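Local coordinates for hydroxylacyl-CoA dehydrogenase (Streptomyces coelicolor, PDB 5BKA), which probably acts in the biosynthesis of the polyketide actinorhodin, as a noncanonical member of the NTF2-like superfamily with a SnoaL-like domain, at residues H20-Q23 against K24-G27; G57-A60 against V61-F65. One frame throughout, in Å; residues are numbered along the deposited sequence.

Contact 1: H20-Q23 against K24-G27; sequences HQMQ and KLDG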
ATOM      1  N   HIS B  20      -7.085   4.549   8.885  1.00 34.63           N
ATOM      2  CA  HIS B  20      -7.220   5.094  10.233  1.00 35.95           C
ATOM      3  C   HIS B  20      -6.980   4.022  11.289  1.00 35.85           C
ATOM      4  O   HIS B  20      -6.339   4.283  12.314  1.00 36.57           O
ATOM      5  CB  HIS B  20      -8.603   5.718  10.410  1.00 37.35           C
ATOM      6  CG  HIS B  20      -8.790   7.004   9.665  1.00 38.10           C
ATOM      7  ND1 HIS B  20      -8.556   8.236  10.237  1.00 39.55           N
ATOM      8  CD2 HIS B  20      -9.189   7.247   8.395  1.00 37.86           C
ATOM      9  CE1 HIS B  20      -8.803   9.184   9.350  1.00 41.43           C
ATOM     10  NE2 HIS B  20      -9.188   8.610   8.223  1.00 39.14           N
ATOM     11  N   GLN B  21      -7.495   2.812  11.057  1.00 35.19           N
ATOM     12  CA  GLN B  21      -7.405   1.747  12.052  1.00 37.05           C
ATOM     13  C   GLN B  21      -5.954   1.388  12.354  1.00 34.86           C
ATOM     14  O   GLN B  21      -5.545   1.334  13.520  1.00 35.73           O
ATOM     15  CB  GLN B  21      -8.180   0.522  11.561  1.00 34.89           C
ATOM     16  CG  GLN B  21      -8.136  -0.683  12.483  1.00 41.14           C
ATOM     17  CD  GLN B  21      -8.927  -1.857  11.933  1.00 41.10           C
ATOM     18  OE1 GLN B  21      -8.721  -2.282  10.797  1.00 34.05           O
ATOM     19  NE2 GLN B  21      -9.844  -2.383  12.737  1.00 37.94           N
HETATM   20  N   MSE B  22      -5.157   1.146  11.316  1.00 33.68           N
HETATM   21  CA  MSE B  22      -3.769   0.715  11.489  1.00 33.36           C
HETATM   22  C   MSE B  22      -2.882   1.814  12.067  1.00 34.17           C
HETATM   23  O   MSE B  22      -1.951   1.536  12.822  1.00 34.70           O
HETATM   24  CB  MSE B  22      -3.183   0.242  10.159  1.00 32.13           C
HETATM   25  CG  MSE B  22      -3.679  -1.112   9.701  1.00 53.11           C
HETATM   26 SE   MSE B  22      -3.948  -2.358  11.166  1.00 59.13          SE
HETATM   27  CE  MSE B  22      -5.748  -2.857  10.735  1.00 42.90           C
ATOM     28  N   GLN B  23      -3.161   3.064  11.691  1.00 34.50           N
ATOM     29  CA  GLN B  23      -2.381   4.175  12.227  1.00 37.31           C
ATOM     30  C   GLN B  23      -2.601   4.336  13.726  1.00 37.10           C
ATOM     31  O   GLN B  23      -1.678   4.731  14.447  1.00 38.12           O
ATOM     32  CB  GLN B  23      -2.728   5.467  11.487  1.00 35.87           C
ATOM     33  CG  GLN B  23      -2.093   5.567  10.107  1.00 34.81           C
ATOM     34  CD  GLN B  23      -2.224   6.950   9.498  1.00 35.51           C
ATOM     35  OE1 GLN B  23      -2.311   7.950  10.210  1.00 36.99           O
ATOM     36  NE2 GLN B  23      -2.237   7.013   8.171  1.00 36.59           N
ATOM     37  N   LYS B  24      -3.811   4.043  14.205  1.00 37.49           N
ATOM     38  CA  LYS B  24      -4.055   3.993  15.643  1.00 39.00           C
ATOM     39  C   LYS B  24      -3.239   2.885  16.301  1.00 39.69           C
ATOM     40  O   LYS B  24      -2.551   3.118  17.302  1.00 40.30           O
ATOM     41  CB  LYS B  24      -5.549   3.814  15.910  1.00 39.47           C
ATOM     42  CG  LYS B  24      -6.378   5.020  15.489  1.00 40.14           C
ATOM     43  CD  LYS B  24      -7.850   4.848  15.807  1.00 40.95           C
ATOM     44  CE  LYS B  24      -8.635   6.085  15.399  1.00 43.46           C
ATOM     45  NZ  LYS B  24     -10.047   6.031  15.854  1.00 43.48           N
ATOM     46  N   LEU B  25      -3.320   1.665  15.758  1.00 37.75           N
ATOM     47  CA  LEU B  25      -2.566   0.540  16.307  1.00 37.91           C
ATOM     48  C   LEU B  25      -1.076   0.854  16.382  1.00 38.25           C
ATOM     49  O   LEU B  25      -0.436   0.643  17.418  1.00 39.56           O
ATOM     50  CB  LEU B  25      -2.809  -0.712  15.461  1.00 36.61           C
ATOM     51  CG  LEU B  25      -2.016  -1.966  15.844  1.00 38.61           C
ATOM     52  CD1 LEU B  25      -2.484  -2.512  17.184  1.00 38.31           C
ATOM     53  CD2 LEU B  25      -2.118  -3.034  14.761  1.00 35.62           C
ATOM     54  N   ASP B  26      -0.503   1.342  15.280  1.00 37.28           N
ATOM     55  CA  ASP B  26       0.924   1.642  15.242  1.00 37.72           C
ATOM     56  C   ASP B  26       1.298   2.859  16.081  1.00 39.40           C
ATOM     57  O   ASP B  26       2.467   2.993  16.465  1.00 40.42           O
ATOM     58  CB  ASP B  26       1.368   1.851  13.796  1.00 36.38           C
ATOM     59  CG  ASP B  26       1.311   0.572  12.976  1.00 36.53           C
ATOM     60  OD1 ASP B  26       1.497  -0.513  13.564  1.00 35.43           O
ATOM     61  OD2 ASP B  26       1.076   0.646  11.748  1.00 33.88           O
ATOM     62  N   GLY B  27       0.342   3.742  16.367  1.00 39.96           N
ATOM     63  CA  GLY B  27       0.507   4.853  17.277  1.00 41.90           C
ATOM     64  C   GLY B  27       0.228   4.526  18.722  1.00 43.50           C
ATOM     65  O   GLY B  27       0.084   5.451  19.528  1.00 50.32           O
TER
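Met22 O receives the amide of Asp26 at 2.9 Å (Asp26 N to Met22 O) in a nearly straight bond, 170° at the hydrogen. The side chain of Asp26 folds back over the same carbonyl: CG lies anti to the carbonyl carbon of Asp26 (chi1 -68°), which brings carboxylate OD2 within 3.3 Å of Met22 O. Two acceptors meet there without a bond. Both carboxylate oxygens have donors outside the turn: OD1 is hydrogen-bonded to His78 ND1 and OD2 to Tyr98 OH of the second subunit. With an alanine in place of Asp26, His78 and the Tyr98 hydroxyl of the second subunit would probably lose their shared carboxylate, weakening a link between the subunits. Leu25, one residue before Asp26, lies side by side with selenomethionine Met22, Leu25 CD2 4.1 Å from Met22 SE. Lys24 extends past the carbonyl of His20, its CG 3.3 Å from His20 O. At the end of the helix the bond from Gly27 N to Gln23 O is bent to 135°, its donor above the carbonyl plane, as Gly27 leaves helical geometry. The chemistry implies a helix end whose buried carboxylate is tied through both oxygens, one within its own chain and one across the subunit interface.

Contact 2: G57-A60 against V61-F65; sequences GITA and VLEDF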
ATOM      1  N   GLY B  57     -10.763  -7.190  26.018  1.00 43.27           N
ATOM      2  CA  GLY B  57      -9.889  -8.320  25.745  1.00 43.96           C
ATOM      3  C   GLY B  57      -8.895  -8.034  24.636  1.00 43.43           C
ATOM      4  O   GLY B  57      -7.731  -8.435  24.714  1.00 44.77           O
ATOM      5  N   ILE B  58      -9.340  -7.347  23.583  1.00 42.34           N
ATOM      6  CA  ILE B  58      -8.441  -6.986  22.492  1.00 42.37           C
ATOM      7  C   ILE B  58      -7.381  -6.007  22.984  1.00 42.63           C
ATOM      8  O   ILE B  58      -6.194  -6.138  22.656  1.00 44.13           O
ATOM      9  CB  ILE B  58      -9.236  -6.418  21.303  1.00 41.53           C
ATOM     10  CG1 ILE B  58     -10.165  -7.489  20.736  1.00 41.54           C
ATOM     11  CG2 ILE B  58      -8.292  -5.904  20.221  1.00 42.12           C
ATOM     12  CD1 ILE B  58     -11.094  -6.993  19.654  1.00 42.84           C
ATOM     13  N   THR B  59      -7.793  -5.016  23.783  1.00 42.26           N
ATOM     14  CA  THR B  59      -6.826  -4.084  24.359  1.00 46.50           C
ATOM     15  C   THR B  59      -5.775  -4.812  25.187  1.00 45.67           C
ATOM     16  O   THR B  59      -4.579  -4.523  25.067  1.00 44.50           O
ATOM     17  CB  THR B  59      -7.544  -3.035  25.208  1.00 45.76           C
ATOM     18  OG1 THR B  59      -8.407  -2.246  24.381  1.00 42.38           O
ATOM     19  CG2 THR B  59      -6.542  -2.155  25.946  1.00 47.47           C
ATOM     20  N   ALA B  60      -6.195  -5.758  26.029  1.00 44.17           N
ATOM     21  CA  ALA B  60      -5.255  -6.496  26.867  1.00 45.40           C
ATOM     22  C   ALA B  60      -4.241  -7.249  26.018  1.00 47.80           C
ATOM     23  O   ALA B  60      -3.038  -7.222  26.299  1.00 47.01           O
ATOM     24  CB  ALA B  60      -6.013  -7.460  27.780  1.00 47.90           C
ATOM     25  N   VAL B  61      -4.717  -7.943  24.981  1.00 47.08           N
ATOM     26  CA  VAL B  61      -3.825  -8.688  24.094  1.00 47.18           C
ATOM     27  C   VAL B  61      -2.804  -7.755  23.450  1.00 47.75           C
ATOM     28  O   VAL B  61      -1.624  -8.101  23.308  1.00 49.61           O
ATOM     29  CB  VAL B  61      -4.647  -9.451  23.037  1.00 47.25           C
ATOM     30  CG1 VAL B  61      -3.846  -9.653  21.763  1.00 54.04           C
ATOM     31  CG2 VAL B  61      -5.116 -10.784  23.595  1.00 48.80           C
ATOM     32  N   LEU B  62      -3.237  -6.554  23.068  1.00 46.84           N
ATOM     33  CA  LEU B  62      -2.331  -5.626  22.399  1.00 46.98           C
ATOM     34  C   LEU B  62      -1.234  -5.139  23.339  1.00 48.66           C
ATOM     35  O   LEU B  62      -0.064  -5.068  22.945  1.00 50.00           O
ATOM     36  CB  LEU B  62      -3.115  -4.440  21.842  1.00 46.01           C
ATOM     37  CG  LEU B  62      -4.101  -4.734  20.715  1.00 47.11           C
ATOM     38  CD1 LEU B  62      -4.901  -3.492  20.363  1.00 47.87           C
ATOM     39  CD2 LEU B  62      -3.382  -5.278  19.487  1.00 47.22           C
ATOM     40  N   GLU B  63      -1.593  -4.785  24.576  1.00 47.02           N
ATOM     41  CA  GLU B  63      -0.595  -4.412  25.575  1.00 50.18           C
ATOM     42  C   GLU B  63       0.431  -5.516  25.805  1.00 52.73           C
ATOM     43  O   GLU B  63       1.631  -5.237  25.919  1.00 53.23           O
ATOM     44  CB  GLU B  63      -1.286  -4.033  26.882  1.00 51.91           C
ATOM     45  CG  GLU B  63      -1.463  -2.538  27.052  1.00 56.47           C
ATOM     46  CD  GLU B  63      -2.431  -2.179  28.158  1.00 64.07           C
ATOM     47  OE1 GLU B  63      -2.083  -2.376  29.339  1.00 65.28           O
ATOM     48  OE2 GLU B  63      -3.547  -1.719  27.840  1.00 65.55           O
ATOM     49  N   ASP B  64      -0.017  -6.774  25.898  1.00 54.78           N
ATOM     50  CA  ASP B  64       0.897  -7.856  26.254  1.00 58.39           C
ATOM     51  C   ASP B  64       1.924  -8.099  25.152  1.00 61.70           C
ATOM     52  O   ASP B  64       3.134  -8.121  25.410  1.00 66.19           O
ATOM     53  CB  ASP B  64       0.123  -9.141  26.554  1.00 63.21           C
ATOM     54  CG  ASP B  64       0.990 -10.189  27.230  1.00 68.46           C
ATOM     55  OD1 ASP B  64       1.862 -10.770  26.554  1.00 71.81           O
ATOM     56  OD2 ASP B  64       0.805 -10.428  28.440  1.00 71.07           O
ATOM     57  N   PHE B  65       1.461  -8.283  23.915  1.00 61.85           N
ATOM     58  CA  PHE B  65       2.379  -8.434  22.791  1.00 65.74           C
ATOM     59  C   PHE B  65       3.208  -7.178  22.558  1.00 65.76           C
ATOM     60  O   PHE B  65       4.176  -7.216  21.791  1.00 67.15           O
ATOM     61  CB  PHE B  65       1.602  -8.786  21.518  1.00 68.82           C
ATOM     62  CG  PHE B  65       1.146 -10.222  21.455  1.00 71.21           C
ATOM     63  CD1 PHE B  65      -0.178 -10.527  21.175  1.00 66.17           C
ATOM     64  CD2 PHE B  65       2.038 -11.262  21.664  1.00 72.78           C
ATOM     65  CE1 PHE B  65      -0.606 -11.841  21.115  1.00 68.52           C
ATOM     66  CE2 PHE B  65       1.616 -12.580  21.602  1.00 73.66           C
ATOM     67  CZ  PHE B  65       0.293 -12.868  21.327  1.00 73.64           C
TER
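Leu62 lies over the carbonyl of Ile58, one helical turn earlier, with its branch carbon CG 3.2 Å from Ile58 O. Its CG stands anti to its own carbonyl carbon (chi1 -66°), which turns the side chain back toward that turn and sets CD1 4.2 Å from Ile58 CG2. The two buried side chains run side by side in the same direction. The amide of Leu62 also bonds to the carbonyl that CG covers, 3.0 Å from Leu62 N to Ile58 O. A second i to i+4 pair, Thr59 and Glu63, brings a methyl beside a carboxylate oxygen: Thr59 CG2 is 3.6 Å from Glu63 OE2. The threonine hydroxyl takes no part in this, being hydrogen-bonded to Arg55 O on the preceding turn. The amide of Glu63 is hydrogen-bonded to Thr59 O, 170° at the hydrogen. Val61 rests its CG2 3.7 Å from Gly57 O, beside the bond from its own amide to that oxygen. This is regular alpha-helix with a buried and an exposed side. Ile58 and Val61 pack on Phe43 of strand 41-44, whereas Leu62 reaches Phe30 and Tyr33 and Thr59 touches Ala34, all on helix 30-35, leaving Ala60, Glu63 and Asp64 on the exposed side.

In the fold
Contact 1, in the last turns of helix 10-26, precedes contact 2, which spans most of helix 54-67; helix 30-35 and strands 37-38, 41-44 and 52-53 come between. Their centres are 14 Å apart, yet the two helices touch directly where Leu25 CD1 meets Leu62 CD2 at 3.7 Å. Helix 30-35 joins them further, since Phe30 and Tyr33 receive side chains from both contacts. All four segments belong to the SnoaL-like domain, in which helices pack with a curved mixed sheet, as in the NTF2 family. Contact 1 also faces the second subunit, whereas no other chain of the assembly touches contact 2, so one helix serves both packing and assembly.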